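Local structure of putative DNA binding protein (Bacteroides thetaiotaomicron VPI-5482, 3HTN) at residues 33-36 against 37-41; 100-103 against 104-108. The protein is of unknown function but binds metal ions through histidines and, as a PCC-domain (DUF296) protein, is thought to bind DNA. All coordinates share one frame; numbering follows the deposited sequence. Where two conformers were deposited one is given.

Interaction 1 of 2, residues 33-36 against 37-41; sequences NAFC and KEKGI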
# COMPACT_ATOMS: atom_id res chain seq x y z
N ASN A 33 10.57 9.09 12.32
CA ASN A 33 10.61 8.95 13.78
C ASN A 33 10.53 10.31 14.43
O ASN A 33 9.69 10.55 15.30
CB ASN A 33 11.89 8.22 14.24
CG ASN A 33 11.76 6.71 14.19
OD1 ASN A 33 11.11 6.10 15.03
ND2 ASN A 33 12.40 6.10 13.21
N ALA A 34 11.38 11.22 13.96
CA ALA A 34 11.46 12.58 14.50
C ALA A 34 10.12 13.33 14.36
O ALA A 34 9.70 14.05 15.29
CB ALA A 34 12.57 13.35 13.80
N PHE A 35 9.45 13.14 13.23
CA PHE A 35 8.15 13.73 13.02
C PHE A 35 7.12 13.26 14.04
O PHE A 35 6.43 14.05 14.64
CB PHE A 35 7.63 13.40 11.62
CG PHE A 35 6.32 14.00 11.37
CD1 PHE A 35 6.23 15.33 11.09
CD2 PHE A 35 5.15 13.26 11.51
CE1 PHE A 35 5.01 15.94 10.92
CE2 PHE A 35 3.94 13.86 11.36
CZ PHE A 35 3.87 15.20 11.04
N CYS A 36 7.02 11.95 14.20
CA CYS A 36 6.08 11.37 15.14
C CYS A 36 6.38 11.81 16.56
O CYS A 36 5.47 12.06 17.35
CB CYS A 36 6.09 9.84 15.05
SG CYS A 36 5.48 9.19 13.49
N LYS A 37 7.66 11.87 16.89
CA LYS A 37 8.07 12.34 18.21
C LYS A 37 7.64 13.80 18.39
O LYS A 37 7.03 14.16 19.41
CB LYS A 37 9.58 12.19 18.39
CG LYS A 37 10.07 12.66 19.76
CD LYS A 37 11.53 12.33 20.00
CE LYS A 37 12.01 12.99 21.30
NZ LYS A 37 13.42 12.62 21.61
N GLU A 38 7.95 14.65 17.41
CA GLU A 38 7.58 16.07 17.48
C GLU A 38 6.08 16.26 17.69
O GLU A 38 5.66 17.13 18.48
CB GLU A 38 7.99 16.81 16.19
CG GLU A 38 7.59 18.30 16.21
CD GLU A 38 7.81 19.07 14.90
OE1 GLU A 38 8.34 18.53 13.91
OE2 GLU A 38 7.43 20.28 14.88
N LYS A 39 5.28 15.47 17.00
CA LYS A 39 3.82 15.59 17.04
C LYS A 39 3.17 14.74 18.12
O LYS A 39 1.96 14.79 18.29
CB LYS A 39 3.21 15.31 15.67
CG LYS A 39 3.67 16.29 14.58
CD LYS A 39 3.25 17.72 14.93
CE LYS A 39 3.58 18.72 13.89
NZ LYS A 39 3.15 20.09 14.34
N GLY A 40 3.97 14.03 18.91
CA GLY A 40 3.46 13.22 20.01
C GLY A 40 2.52 12.12 19.56
O GLY A 40 1.56 11.81 20.26
N ILE A 41 2.80 11.52 18.40
CA ILE A 41 1.90 10.53 17.84
C ILE A 41 2.14 9.21 18.56
O ILE A 41 3.24 8.68 18.56
CB ILE A 41 2.09 10.36 16.35
CG1 ILE A 41 1.77 11.67 15.64
CG2 ILE A 41 1.17 9.27 15.85
CD1 ILE A 41 2.00 11.67 14.15
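F35 and K39, one helical turn apart, meet through backbone and side chain together. The amide of K39 donates to F35 O at 3.0 Å, while K39 CG lies over one face of the phenyl ring, 4.0 Å from its centroid, in a CH-pi contact. With F35 CG anti to its own N (chi1 -179°), the ring leans toward the C-terminal end of the helix, where I41 CD1 also reaches CE2 obliquely. The two preceding carbonyls are satisfied in the same way: N33 O accepts from K37 N, and A34 O takes the amide of E38 at 2.8 Å. C36 O receives I41 N, five residues on, at 2.9 Å, and G40 N turns back to K37 O at 3.1 Å. The polar ends find partners elsewhere: N33 ND2 bonds to V29 O within the helix, and E38 OE1 and K39 NZ bond to the hydroxyls of Y9 and Y11. Those tyrosines, with Y18, also set their rings edge-to-face with F35. G40 takes positive phi (61°), I41 then folds back so that its CB packs 4.2 Å from C36 CB, and the helix closes in a Schellman motif.

Interaction 2 of 2, residues 100-103 against 104-108; sequences VGRS and DYSAL. With SO4 (sulfate ion), chain E.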
# COMPACT_ATOMS: atom_id res chain seq x y z
N VAL A 100 10.41 -1.30 -3.52
CA VAL A 100 11.13 -0.39 -4.38
C VAL A 100 11.33 -0.96 -5.79
O VAL A 100 11.33 -2.17 -5.96
CB VAL A 100 12.51 0.02 -3.80
CG1 VAL A 100 12.33 0.65 -2.41
CG2 VAL A 100 13.47 -1.18 -3.78
N GLY A 101 11.45 -0.06 -6.77
CA GLY A 101 11.84 -0.38 -8.14
C GLY A 101 13.25 0.04 -8.42
O GLY A 101 13.67 1.15 -8.06
N ARG A 102 13.97 -0.83 -9.10
CA ARG A 102 15.34 -0.54 -9.54
C ARG A 102 15.29 0.05 -10.93
O ARG A 102 14.22 0.20 -11.52
CB ARG A 102 16.19 -1.80 -9.50
CG ARG A 102 16.09 -2.51 -8.16
CD ARG A 102 16.91 -3.82 -8.16
NE ARG A 102 18.30 -3.62 -7.76
CZ ARG A 102 19.12 -4.58 -7.35
NH1 ARG A 102 18.76 -5.84 -7.39
NH2 ARG A 102 20.32 -4.29 -6.93
N SER A 103 16.45 0.41 -11.48
CA SER A 103 16.50 1.05 -12.79
C SER A 103 16.04 0.13 -13.92
O SER A 103 15.72 0.62 -15.00
CB SER A 103 17.91 1.57 -13.09
OG SER A 103 18.80 0.50 -13.21
N ASP A 104 16.01 -1.17 -13.67
CA ASP A 104 15.48 -2.14 -14.65
C ASP A 104 14.03 -2.51 -14.39
O ASP A 104 13.51 -3.45 -14.99
CB ASP A 104 16.35 -3.41 -14.71
CG ASP A 104 16.33 -4.22 -13.44
OD1 ASP A 104 15.72 -3.80 -12.44
OD2 ASP A 104 16.96 -5.31 -13.45
N TYR A 105 13.42 -1.79 -13.44
CA TYR A 105 12.00 -1.91 -13.06
C TYR A 105 11.73 -3.14 -12.22
O TYR A 105 10.61 -3.32 -11.74
CB TYR A 105 11.02 -1.82 -14.25
CG TYR A 105 11.31 -0.61 -15.10
CD1 TYR A 105 10.91 0.65 -14.70
CD2 TYR A 105 12.07 -0.72 -16.26
CE1 TYR A 105 11.21 1.78 -15.47
CE2 TYR A 105 12.41 0.39 -17.00
CZ TYR A 105 11.95 1.63 -16.61
OH TYR A 105 12.29 2.72 -17.39
N SER A 106 12.76 -3.94 -11.93
CA SER A 106 12.58 -5.06 -11.02
C SER A 106 12.32 -4.52 -9.63
O SER A 106 12.77 -3.43 -9.29
CB SER A 106 13.78 -6.00 -11.03
OG SER A 106 14.95 -5.39 -10.50
N ALA A 107 11.55 -5.27 -8.84
CA ALA A 107 11.18 -4.85 -7.53
C ALA A 107 11.92 -5.59 -6.43
O ALA A 107 12.11 -6.80 -6.53
CB ALA A 107 9.67 -5.00 -7.33
N LEU A 108 12.27 -4.85 -5.37
CA LEU A 108 12.78 -5.41 -4.12
C LEU A 108 11.77 -5.09 -3.03
O LEU A 108 11.06 -4.07 -3.11
CB LEU A 108 14.13 -4.82 -3.76
CG LEU A 108 15.24 -4.93 -4.81
CD1 LEU A 108 16.38 -4.00 -4.36
CD2 LEU A 108 15.72 -6.34 -5.00
S SO4 E . 22.03 -7.44 -5.81
O1 SO4 E . 22.38 -6.07 -5.62
O2 SO4 E . 22.31 -7.95 -7.17
O3 SO4 E . 20.60 -7.65 -5.52
O4 SO4 E . 22.85 -8.24 -4.86
O HOH W 1 16.58 -7.00 -9.07
O HOH W 2 15.68 2.75 -16.58
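V100 and L108 form an antiparallel hydrogen-bonded pair: V100 N donates to L108 O and L108 N to V100 O, both at 2.9 Å, and V100 CG2 lies against L108 CB. At G101, opposite A107 in a non-hydrogen-bonded pair, the backbone comes close enough for a CA-H...O contact with S106 O. The R102 amide donates to S106 O at 2.9 Å, nearly straight (166°), and its carbonyl accepts from Y105 N, which stands well above the carbonyl plane, closing a type I turn. The side chain runs back over the second strand: CD passes 3.4 Å from S106 OG, and a bend at chi3 (89°) lays one guanidinium face over L108 CD1. NH1 and NH2 then grip a sulfate at their edge, NH2 to O1 at 3.0 Å and NH1 to O3 at 3.2 Å; NH2 also forms a salt bridge with E74, and a water joins NH1 to S106 OG. With an alanine in its place, E74 and the sulfate would probably lose their guanidinium partner, and L108 CD1 the flat group packed on it. S103 O lies over one face of the Y105 ring, offset toward its rim, and the Y105 hydroxyl bonds to D68 O of the second subunit. Within the turn, D104 OD1 accepts both S106 N, in an Asx turn, and S106 OG at 2.6 Å. The chemistry thus divides: backbone bonds and the D104 carboxylate fix the turn, while the arginine offers a cationic end able to hold an anion, here a sulfate probably from the crystallisation liquor.

In the fold
Interactions 1 and 2 lie on opposite sides of the chain's centre, their nearest atoms about 17 Å apart, and share no element: 33-41 ends helix 28-39, whereas 100-108 joins strands 91-101 and 107-117. Both are partly buried, but by different neighbours. The helix end packs its apolar side onto the sheet of its own chain, with C36 and I41 on I85, and meets no other subunit. The hairpin end reaches across the trimer, where A107 packs on A107 of both other subunits. Main-chain hydrogen bonds frame both; the first adds aromatic and aliphatic packing, the second a salt bridge, a bound anion and water-mediated bonds.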